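Local coordinates for protein CCMAN5 (Cellulosimicrobium cellulans, PDB 4AQ0) that hydrolyses alpha-mannosides as a calcium-binding family GH92 glycosidase that can probably uncap mannose-6-phosphate groups on the N-glycans of yeast-made enzymes, at residues A[601-606]-A[673-678]. Numbering follows the deposited sequence.
With CA (calcium ion), chain C.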
ATOM      1  N   SER A 601       4.752 -12.530 -13.766  1.00 11.49           N
ATOM      2  CA  SER A 601       3.861 -11.369 -13.826  1.00 11.50           C
ATOM      3  C   SER A 601       4.456 -10.175 -13.084  1.00 11.72           C
ATOM      4  O   SER A 601       4.927 -10.314 -11.954  1.00 11.50           O
ATOM      5  CB  SER A 601       2.483 -11.702 -13.240  1.00 11.56           C
ATOM      6  OG  SER A 601       1.639 -10.560 -13.264  1.00 11.89           O
ATOM      7  N   ASN A 602       4.396  -8.998 -13.710  1.00 11.64           N
ATOM      8  CA  ASN A 602       4.792  -7.745 -13.066  1.00 11.76           C
ATOM      9  C   ASN A 602       3.607  -7.014 -12.427  1.00 12.00           C
ATOM     10  O   ASN A 602       3.794  -6.083 -11.653  1.00 12.24           O
ATOM     11  CB  ASN A 602       5.466  -6.808 -14.082  1.00 11.62           C
ATOM     12  CG  ASN A 602       6.701  -7.421 -14.721  1.00 11.68           C
ATOM     13  OD1 ASN A 602       7.636  -7.865 -13.893  1.00 14.05           O
ATOM     14  ND2 ASN A 602       6.811  -7.496 -15.955  1.00  7.71           N
ATOM     15  N   ALA A 603       2.392  -7.444 -12.761  1.00 12.27           N
ATOM     16  CA  ALA A 603       1.167  -6.711 -12.419  1.00 12.22           C
ATOM     17  C   ALA A 603       0.616  -7.019 -11.030  1.00 12.92           C
ATOM     18  O   ALA A 603      -0.258  -6.299 -10.523  1.00 12.72           O
ATOM     19  CB  ALA A 603       0.093  -6.964 -13.481  1.00 11.66           C
ATOM     20  N   ASN A 604       1.109  -8.096 -10.426  1.00 13.44           N
ATOM     21  CA  ASN A 604       0.609  -8.557  -9.137  1.00 14.32           C
ATOM     22  C   ASN A 604       1.742  -8.951  -8.182  1.00 14.53           C
ATOM     23  O   ASN A 604       2.899  -9.104  -8.608  1.00 14.78           O
ATOM     24  CB  ASN A 604      -0.353  -9.727  -9.354  1.00 14.65           C
ATOM     25  CG  ASN A 604      -1.377  -9.851  -8.259  1.00 16.30           C
ATOM     26  OD1 ASN A 604      -1.770  -8.861  -7.644  1.00 17.29           O
ATOM     27  ND2 ASN A 604      -1.815 -11.082  -7.999  1.00 18.07           N
ATOM     28  N   GLU A 605       1.407  -9.119  -6.902  1.00 14.20           N
ATOM     29  CA  GLU A 605       2.397  -9.365  -5.852  1.00 14.54           C
ATOM     30  C   GLU A 605       2.776 -10.837  -5.631  1.00 14.65           C
ATOM     31  O   GLU A 605       3.674 -11.127  -4.829  1.00 14.13           O
ATOM     32  CB  GLU A 605       1.944  -8.759  -4.512  1.00 14.72           C
ATOM     33  CG  GLU A 605       1.891  -7.222  -4.487  1.00 14.82           C
ATOM     34  CD  GLU A 605       0.548  -6.682  -4.895  1.00 15.83           C
ATOM     35  OE1 GLU A 605      -0.332  -7.484  -5.264  1.00 15.50           O
ATOM     36  OE2 GLU A 605       0.361  -5.448  -4.850  1.00 16.55           O
ATOM     37  N   ILE A 606       2.110 -11.749  -6.338  1.00 14.34           N
ATOM     38  CA  ILE A 606       2.303 -13.183  -6.117  1.00 14.55           C
ATOM     39  C   ILE A 606       3.766 -13.619  -6.286  1.00 14.83           C
ATOM     40  O   ILE A 606       4.324 -14.289  -5.419  1.00 14.64           O
ATOM     41  CB  ILE A 606       1.362 -14.045  -7.004  1.00 14.42           C
ATOM     42  CG1 ILE A 606      -0.117 -13.698  -6.742  1.00 14.40           C
ATOM     43  CG2 ILE A 606       1.630 -15.551  -6.789  1.00 14.09           C
ATOM     44  CD1 ILE A 606      -0.558 -13.822  -5.287  1.00 15.01           C
ATOM     45  N   PRO A 673      -2.067  -1.427 -16.546  1.00 12.28           N
ATOM     46  CA  PRO A 673      -3.501  -1.510 -16.283  1.00 12.26           C
ATOM     47  C   PRO A 673      -3.780  -2.724 -15.384  1.00 12.21           C
ATOM     48  O   PRO A 673      -3.155  -3.782 -15.567  1.00 12.20           O
ATOM     49  CB  PRO A 673      -4.111  -1.697 -17.683  1.00 12.30           C
ATOM     50  CG  PRO A 673      -2.977  -2.222 -18.535  1.00 12.29           C
ATOM     51  CD  PRO A 673      -1.751  -1.563 -17.982  1.00 12.22           C
ATOM     52  N   THR A 674      -4.694  -2.548 -14.424  1.00 11.78           N
ATOM     53  CA  THR A 674      -5.045  -3.543 -13.393  1.00 11.77           C
ATOM     54  C   THR A 674      -4.011  -3.651 -12.258  1.00 11.79           C
ATOM     55  O   THR A 674      -4.276  -4.273 -11.230  1.00 11.75           O
ATOM     56  CB  THR A 674      -5.353  -4.985 -13.945  1.00 11.93           C
ATOM     57  OG1 THR A 674      -4.126  -5.691 -14.153  1.00 12.77           O
ATOM     58  CG2 THR A 674      -6.169  -4.965 -15.239  1.00 10.85           C
ATOM     59  N   MET A 675      -2.836  -3.060 -12.439  1.00 11.73           N
ATOM     60  CA  MET A 675      -1.769  -3.175 -11.438  1.00 11.77           C
ATOM     61  C   MET A 675      -1.994  -2.226 -10.262  1.00 12.10           C
ATOM     62  O   MET A 675      -1.449  -1.121 -10.229  1.00 12.12           O
ATOM     63  CB  MET A 675      -0.420  -2.907 -12.097  1.00 11.77           C
ATOM     64  CG  MET A 675       0.795  -3.160 -11.236  1.00 11.80           C
ATOM     65  SD  MET A 675       2.295  -2.860 -12.200  1.00  9.29           S
ATOM     66  CE  MET A 675       3.523  -2.772 -10.901  1.00  9.26           C
ATOM     67  N   ASP A 676      -2.803  -2.657  -9.298  1.00 12.38           N
ATOM     68  CA  ASP A 676      -3.075  -1.848  -8.110  1.00 12.82           C
ATOM     69  C   ASP A 676      -1.809  -1.726  -7.282  1.00 12.52           C
ATOM     70  O   ASP A 676      -1.024  -2.670  -7.213  1.00 12.54           O
ATOM     71  CB  ASP A 676      -4.180  -2.488  -7.270  1.00 12.74           C
ATOM     72  CG  ASP A 676      -5.526  -2.470  -7.962  1.00 14.34           C
ATOM     73  OD1 ASP A 676      -5.773  -1.554  -8.774  1.00 16.20           O
ATOM     74  OD2 ASP A 676      -6.342  -3.377  -7.689  1.00 16.72           O
ATOM     75  N   ASN A 677      -1.605  -0.564  -6.669  1.00 12.38           N
ATOM     76  CA  ASN A 677      -0.428  -0.340  -5.840  1.00 12.46           C
ATOM     77  C   ASN A 677      -0.519  -1.182  -4.558  1.00 12.53           C
ATOM     78  O   ASN A 677       0.497  -1.689  -4.071  1.00 12.77           O
ATOM     79  CB  ASN A 677      -0.257   1.160  -5.521  1.00 12.44           C
ATOM     80  CG  ASN A 677       1.191   1.543  -5.179  1.00 12.97           C
ATOM     81  OD1 ASN A 677       2.007   0.699  -4.794  1.00 11.53           O
ATOM     82  ND2 ASN A 677       1.506   2.834  -5.312  1.00 13.14           N
ATOM     83  N   ASP A 678      -1.745  -1.350  -4.054  1.00 12.13           N
ATOM     84  CA  ASP A 678      -2.050  -2.155  -2.862  1.00 11.69           C
ATOM     85  C   ASP A 678      -1.357  -1.628  -1.610  1.00 11.33           C
ATOM     86  O   ASP A 678      -0.359  -2.197  -1.154  1.00 10.73           O
ATOM     87  CB  ASP A 678      -1.725  -3.646  -3.079  1.00 12.14           C
ATOM     88  CG  ASP A 678      -2.651  -4.310  -4.091  1.00 12.85           C
ATOM     89  OD1 ASP A 678      -3.888  -4.302  -3.902  1.00 12.65           O
ATOM     90  OD2 ASP A 678      -2.135  -4.855  -5.089  1.00 15.06           O
TER
HETATM   91 CA    CA C1772      -2.437  -6.769  -6.599  1.00 40.92          CA
HETATM   92  O   HOH W   1      -1.417  -5.326  -8.239  1.00 14.71           O
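Two acidic side chains, Glu605 and Asp678, meet with Glu605 OE2 only 2.6 Å from Asp678 OD2, beside a calcium ion that both bind. This is the metal site of the GH92 catalytic domain, built from two loops; the second leads into helix 681-691. Calcium is held by Asn604 OD1 at 2.4 Å, Glu605 OE1 at 2.6 Å and Asp678 OD2 at 2.5 Å, with a water at 2.4 Å. Each carboxylate gives the metal one oxygen, and their planes are turned 58° apart. The Glu605 chain turns about its CB-CG bond (chi2 90°), which brings OE1 to the metal while OE2 lies near Asp678 CB. In family GH92 the calcium is part of the active centre; a bound buffer molecule approaches Asp678 here, consistent with an accessible pocket. Asn604 ND2 bonds to the backbone of Gln552, which helps fix the amide so that OD1 faces the ion.

Away from the metal, Met675 joins the two loops. CG is anti to the backbone N (chi1 -173°), and the extended chain runs alongside Asn602 and Ala603. CG lies 3.4 Å from Ala603 O, and CE reaches Asn602 O. Met675 also touches Met682 of helix 681-691. Cutting Met675 back to an alanine is likely to leave a gap between Asn602 and Met682, since the contacts of CG with Ala603 and of SD and CE with Asn602 O would be gone. Met675 is also the centre of an inverse gamma turn, with a weak bond from Asp676 N to Thr674 O. The turn lies next to the carbonyl of Asp676, where the calcium-bound water joins the backbones as well: it donates to Ala603 O at 2.7 Å and to Asp676 O at 2.9 Å.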